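Local coordinates for precorrin-3 methylase (Rhodobacter capsulatus, PDB 3NUT), which probably transfers a methyl group from S-adenosyl-L-methionine to a precorrin intermediate on the pathway to adenosylcobalamin, vitamin B12, at residues S8-R20 with T111-A124. Numbering follows the deposited sequence.
With SAH (S-adenosyl-L-homocysteine), chain E.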
loop_
_atom_site.group_PDB
_atom_site.type_symbol
_atom_site.label_atom_id
_atom_site.label_comp_id
_atom_site.label_asym_id
_atom_site.label_seq_id
_atom_site.Cartn_x
_atom_site.Cartn_y
_atom_site.Cartn_z
ATOM N N SER A 8 -28.761 16.110 -6.303
ATOM C CA SER A 8 -27.996 14.956 -6.852
ATOM C C SER A 8 -26.742 14.627 -6.003
ATOM O O SER A 8 -25.754 15.381 -6.018
ATOM C CB SER A 8 -27.634 15.190 -8.321
ATOM O OG SER A 8 -27.373 13.929 -8.935
ATOM N N GLY A 9 -26.814 13.513 -5.260
ATOM C CA GLY A 9 -25.798 13.164 -4.271
ATOM C C GLY A 9 -24.758 12.140 -4.682
ATOM O O GLY A 9 -24.697 11.710 -5.831
ATOM N N TRP A 10 -23.920 11.748 -3.730
ATOM C CA TRP A 10 -22.968 10.698 -3.986
ATOM C C TRP A 10 -22.495 9.998 -2.724
ATOM O O TRP A 10 -22.873 10.356 -1.628
ATOM C CB TRP A 10 -21.779 11.249 -4.756
ATOM C CG TRP A 10 -21.252 12.609 -4.345
ATOM C CD1 TRP A 10 -21.340 13.766 -5.065
ATOM C CD2 TRP A 10 -20.493 12.930 -3.170
ATOM N NE1 TRP A 10 -20.695 14.788 -4.415
ATOM C CE2 TRP A 10 -20.150 14.305 -3.256
ATOM C CE3 TRP A 10 -20.058 12.191 -2.061
ATOM C CZ2 TRP A 10 -19.401 14.974 -2.254
ATOM C CZ3 TRP A 10 -19.322 12.849 -1.061
ATOM C CH2 TRP A 10 -19.011 14.239 -1.162
ATOM N N VAL A 11 -21.649 8.993 -2.889
ATOM C CA VAL A 11 -21.084 8.289 -1.750
ATOM C C VAL A 11 -19.591 8.272 -2.025
ATOM O O VAL A 11 -19.142 7.786 -3.064
ATOM C CB VAL A 11 -21.613 6.819 -1.640
ATOM C CG1 VAL A 11 -20.911 6.048 -0.549
ATOM C CG2 VAL A 11 -23.134 6.771 -1.435
ATOM N N THR A 12 -18.820 8.795 -1.096
ATOM C CA THR A 12 -17.393 8.706 -1.212
ATOM C C THR A 12 -16.936 7.794 -0.086
ATOM O O THR A 12 -17.366 7.935 1.061
ATOM C CB THR A 12 -16.749 10.114 -1.070
ATOM O OG1 THR A 12 -17.050 10.899 -2.231
ATOM C CG2 THR A 12 -15.206 10.005 -0.918
ATOM N N VAL A 13 -16.072 6.847 -0.388
ATOM C CA VAL A 13 -15.437 6.094 0.671
ATOM C C VAL A 13 -14.026 6.657 0.774
ATOM O O VAL A 13 -13.303 6.642 -0.202
ATOM C CB VAL A 13 -15.443 4.589 0.377
ATOM C CG1 VAL A 13 -14.906 3.813 1.590
ATOM C CG2 VAL A 13 -16.845 4.155 0.085
ATOM N N ALA A 14 -13.661 7.179 1.940
ATOM C CA ALA A 14 -12.436 7.941 2.103
ATOM C C ALA A 14 -11.505 7.388 3.180
ATOM O O ALA A 14 -11.929 7.206 4.334
ATOM C CB ALA A 14 -12.797 9.394 2.442
ATOM N N GLY A 15 -10.228 7.182 2.836
ATOM C CA GLY A 15 -9.248 6.737 3.817
ATOM C C GLY A 15 -8.621 7.852 4.656
ATOM O O GLY A 15 -8.164 8.862 4.139
ATOM N N LEU A 16 -8.599 7.669 5.962
ATOM C CA LEU A 16 -8.073 8.691 6.852
ATOM C C LEU A 16 -6.617 8.485 7.219
ATOM O O LEU A 16 -6.097 9.232 8.079
ATOM C CB LEU A 16 -8.912 8.737 8.148
ATOM C CG LEU A 16 -10.394 9.108 8.023
ATOM C CD1 LEU A 16 -11.054 9.142 9.369
ATOM C CD2 LEU A 16 -10.582 10.494 7.398
ATOM N N GLY A 17 -5.937 7.510 6.607
ATOM C CA GLY A 17 -4.566 7.162 7.035
ATOM C C GLY A 17 -4.479 6.483 8.416
ATOM O O GLY A 17 -5.503 6.174 9.044
ATOM N N PRO A 18 -3.244 6.238 8.902
ATOM C CA PRO A 18 -3.112 5.445 10.113
ATOM C C PRO A 18 -3.294 6.205 11.419
ATOM O O PRO A 18 -3.171 5.607 12.482
ATOM C CB PRO A 18 -1.702 4.853 9.995
ATOM C CG PRO A 18 -0.955 5.853 9.162
ATOM C CD PRO A 18 -1.936 6.615 8.335
ATOM N N GLY A 19 -3.592 7.498 11.364
ATOM C CA GLY A 19 -3.844 8.240 12.601
ATOM C C GLY A 19 -3.430 9.687 12.545
ATOM O O GLY A 19 -4.268 10.575 12.767
ATOM N N ARG A 20 -2.142 9.952 12.286
ATOM C CA ARG A 20 -1.696 11.348 12.276
ATOM C C ARG A 20 -2.458 12.158 11.215
ATOM O O ARG A 20 -2.651 11.713 10.081
ATOM C CB ARG A 20 -0.173 11.478 12.107
ATOM C CG ARG A 20 0.455 12.428 13.179
ATOM C CD ARG A 20 1.910 12.809 12.934
ATOM N NE ARG A 20 2.753 11.631 12.829
ATOM C CZ ARG A 20 3.261 11.147 11.700
ATOM N NH1 ARG A 20 3.019 11.730 10.521
ATOM N NH2 ARG A 20 4.008 10.058 11.759
ATOM N N THR A 111 -25.758 5.109 -8.901
ATOM C CA THR A 111 -25.277 6.021 -7.860
ATOM C C THR A 111 -23.855 6.495 -8.183
ATOM O O THR A 111 -23.022 5.697 -8.590
ATOM C CB THR A 111 -25.285 5.372 -6.418
ATOM O OG1 THR A 111 -26.576 4.809 -6.100
ATOM C CG2 THR A 111 -24.909 6.412 -5.338
ATOM N N GLU A 112 -23.571 7.785 -8.001
ATOM C CA GLU A 112 -22.192 8.251 -8.153
ATOM C C GLU A 112 -21.325 7.817 -6.962
ATOM O O GLU A 112 -21.689 8.035 -5.814
ATOM C CB GLU A 112 -22.125 9.771 -8.298
ATOM C CG GLU A 112 -20.770 10.199 -8.789
ATOM C CD GLU A 112 -20.569 11.692 -8.820
ATOM O OE1 GLU A 112 -21.573 12.427 -8.997
ATOM O OE2 GLU A 112 -19.391 12.119 -8.675
ATOM N N ILE A 113 -20.182 7.208 -7.239
ATOM C CA ILE A 113 -19.360 6.636 -6.206
ATOM C C ILE A 113 -17.924 7.037 -6.464
ATOM O O ILE A 113 -17.488 6.999 -7.587
ATOM C CB ILE A 113 -19.459 5.090 -6.147
ATOM C CG1 ILE A 113 -20.695 4.681 -5.342
ATOM C CG2 ILE A 113 -18.237 4.517 -5.440
ATOM C CD1 ILE A 113 -21.340 3.317 -5.768
ATOM N N ARG A 114 -17.221 7.442 -5.407
ATOM C CA ARG A 114 -15.825 7.852 -5.480
ATOM C C ARG A 114 -15.091 7.159 -4.345
ATOM O O ARG A 114 -15.566 7.173 -3.204
ATOM C CB ARG A 114 -15.735 9.358 -5.272
ATOM C CG ARG A 114 -16.441 10.212 -6.341
ATOM C CD ARG A 114 -16.834 11.572 -5.771
ATOM N NE ARG A 114 -17.435 12.443 -6.783
ATOM C CZ ARG A 114 -17.728 13.734 -6.623
ATOM N NH1 ARG A 114 -17.480 14.355 -5.484
ATOM N NH2 ARG A 114 -18.274 14.412 -7.629
ATOM N N ILE A 115 -13.946 6.550 -4.647
ATOM C CA ILE A 115 -13.126 5.856 -3.663
ATOM C C ILE A 115 -11.795 6.614 -3.562
ATOM O O ILE A 115 -11.066 6.722 -4.550
ATOM C CB ILE A 115 -12.858 4.388 -4.098
ATOM C CG1 ILE A 115 -14.181 3.678 -4.458
ATOM C CG2 ILE A 115 -12.056 3.584 -2.976
ATOM C CD1 ILE A 115 -15.067 3.331 -3.226
ATOM N N LEU A 116 -11.501 7.145 -2.365
ATOM C CA LEU A 116 -10.361 8.036 -2.150
ATOM C C LEU A 116 -9.305 7.350 -1.281
ATOM O O LEU A 116 -9.572 7.036 -0.122
ATOM C CB LEU A 116 -10.843 9.342 -1.488
ATOM C CG LEU A 116 -11.987 10.042 -2.253
ATOM C CD1 LEU A 116 -12.252 11.403 -1.588
ATOM C CD2 LEU A 116 -11.621 10.230 -3.752
ATOM N N PRO A 117 -8.121 7.100 -1.846
ATOM C CA PRO A 117 -7.095 6.309 -1.177
ATOM C C PRO A 117 -6.535 6.992 0.063
ATOM O O PRO A 117 -6.736 8.190 0.239
ATOM C CB PRO A 117 -5.989 6.146 -2.251
ATOM C CG PRO A 117 -6.285 7.158 -3.327
ATOM C CD PRO A 117 -7.799 7.368 -3.261
ATOM N N GLY A 118 -5.815 6.239 0.904
ATOM C CA GLY A 118 -5.041 6.817 2.051
ATOM C C GLY A 118 -3.784 5.997 2.368
ATOM O O GLY A 118 -3.525 4.941 1.741
ATOM N N ILE A 119 -2.966 6.491 3.297
ATOM C CA ILE A 119 -1.761 5.763 3.722
ATOM C C ILE A 119 -2.201 4.516 4.468
ATOM O O ILE A 119 -2.919 4.633 5.456
ATOM C CB ILE A 119 -0.885 6.657 4.671
ATOM C CG1 ILE A 119 -0.425 7.964 3.981
ATOM C CG2 ILE A 119 0.304 5.886 5.242
ATOM C CD1 ILE A 119 0.376 7.805 2.637
ATOM N N THR A 120 -1.824 3.317 4.013
ATOM C CA THR A 120 -2.181 2.132 4.788
ATOM C C THR A 120 -1.155 1.898 5.878
ATOM O O THR A 120 0.051 2.097 5.653
ATOM C CB THR A 120 -2.183 0.827 4.003
ATOM O OG1 THR A 120 -0.975 0.735 3.233
ATOM C CG2 THR A 120 -3.359 0.721 3.116
ATOM N N ALA A 121 -1.644 1.400 7.022
ATOM C CA ALA A 121 -0.834 1.010 8.160
ATOM C C ALA A 121 0.450 0.245 7.847
ATOM O O ALA A 121 1.500 0.541 8.428
ATOM C CB ALA A 121 -1.697 0.244 9.176
ATOM N N MET A 122 0.406 -0.719 6.943
ATOM C CA MET A 122 1.619 -1.493 6.640
ATOM C C MET A 122 2.781 -0.614 6.149
ATOM O O MET A 122 3.915 -0.719 6.635
ATOM C CB MET A 122 1.343 -2.637 5.652
ATOM C CG MET A 122 0.960 -2.231 4.222
ATOM S SD MET A 122 0.585 -3.690 3.195
ATOM C CE MET A 122 2.170 -4.508 3.229
ATOM N N LEU A 123 2.461 0.264 5.202
ATOM C CA LEU A 123 3.438 1.137 4.574
ATOM C C LEU A 123 3.812 2.262 5.511
ATOM O O LEU A 123 4.916 2.762 5.435
ATOM C CB LEU A 123 2.903 1.687 3.239
ATOM C CG LEU A 123 2.745 0.698 2.062
ATOM C CD1 LEU A 123 2.434 1.458 0.795
ATOM C CD2 LEU A 123 3.985 -0.146 1.836
ATOM N N ALA A 124 2.897 2.659 6.397
ATOM C CA ALA A 124 3.266 3.619 7.408
ATOM C C ALA A 124 4.233 2.984 8.450
ATOM O O ALA A 124 5.187 3.636 8.884
ATOM C CB ALA A 124 2.066 4.248 8.055
HETATM N N SAH E . -8.026 0.099 5.870
HETATM C CA SAH E . -7.021 -0.134 6.952
HETATM C CB SAH E . -7.038 -1.600 7.411
HETATM C CG SAH E . -8.264 -1.902 8.274
HETATM S SD SAH E . -8.072 -3.347 9.292
HETATM C C SAH E . -5.709 0.207 6.346
HETATM O O SAH E . -5.737 0.359 5.133
HETATM O OXT SAH E . -4.639 0.337 6.973
HETATM C "C5'" SAH E . -7.477 -2.653 10.818
HETATM C "C4'" SAH E . -6.086 -3.210 11.181
HETATM O "O4'" SAH E . -5.081 -2.446 10.501
HETATM C "C3'" SAH E . -5.687 -3.161 12.663
HETATM O "O3'" SAH E . -6.024 -4.343 13.405
HETATM C "C2'" SAH E . -4.180 -3.040 12.610
HETATM O "O2'" SAH E . -3.546 -4.313 12.365
HETATM C "C1'" SAH E . -3.964 -2.197 11.368
HETATM N N9 SAH E . -3.835 -0.758 11.697
HETATM C C8 SAH E . -4.698 0.230 11.384
HETATM N N7 SAH E . -4.225 1.431 11.840
HETATM C C5 SAH E . -3.035 1.219 12.457
HETATM C C6 SAH E . -1.992 2.033 13.153
HETATM N N6 SAH E . -2.108 3.377 13.308
HETATM N N1 SAH E . -0.902 1.399 13.653
HETATM C C2 SAH E . -0.751 0.064 13.524
HETATM N N3 SAH E . -1.658 -0.728 12.906
HETATM C C4 SAH E . -2.798 -0.225 12.364
HETATM O O HOH W 1 -25.592 9.488 -7.228
HETATM O O HOH W 2 -16.048 13.287 -3.108
#
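The guanidinium of Arg114 lies over one face of the Trp10 indole in a cation-pi stack, its CZ 4.0 Å from the centroid of the five-membered ring and the two planes tilted by 29°. NH1 comes down near NE1 and CE2; because NH1 and NE1 are both donors, the attraction is to the ring face. At the guanidinium edge, in its plane, a water bonded to NH1 reaches 2.7 Å to Thr12 OG1. Glu112 OE2 takes weak, bent bonds from NE and NH2, in a salt bridge that helps fix the rotation of the group. Trp10 CG stands between its backbone N and carbonyl carbon (chi1 41°), which lays the indole along its own strand toward Thr12, where the extended Arg114 chain reaches it. A leucine in place of Trp10 would probably cost the guanidinium its aromatic floor and leave it freer to turn.

Thr12 CG2 presses on Leu116 CD1 at a tight 3.3 Å, on the same sheet face as Arg114, while Val13 and Ile115 lie side by side on the other, toward helix 94-104. Five backbone hydrogen bonds, from Val11 N-Glu112 O to Gly15 N-Leu116 O, join the parallel segments. Beyond them Pro18 CG packs on Ala124 CB, 3.6 Å away, and the loop at Pro18 and the start of helix 121-129 reach S-adenosyl-L-homocysteine: Pro18 O accepts from its N6 at 2.6 Å, and Ala121 N donates to its carboxylate OXT at 3.2 Å. The C-terminal ends of such strands wall one side of the cleft between two alpha/beta domains where tetrapyrrole methylases bind their cofactor, completed here by Asn170, Val203 and Thr227.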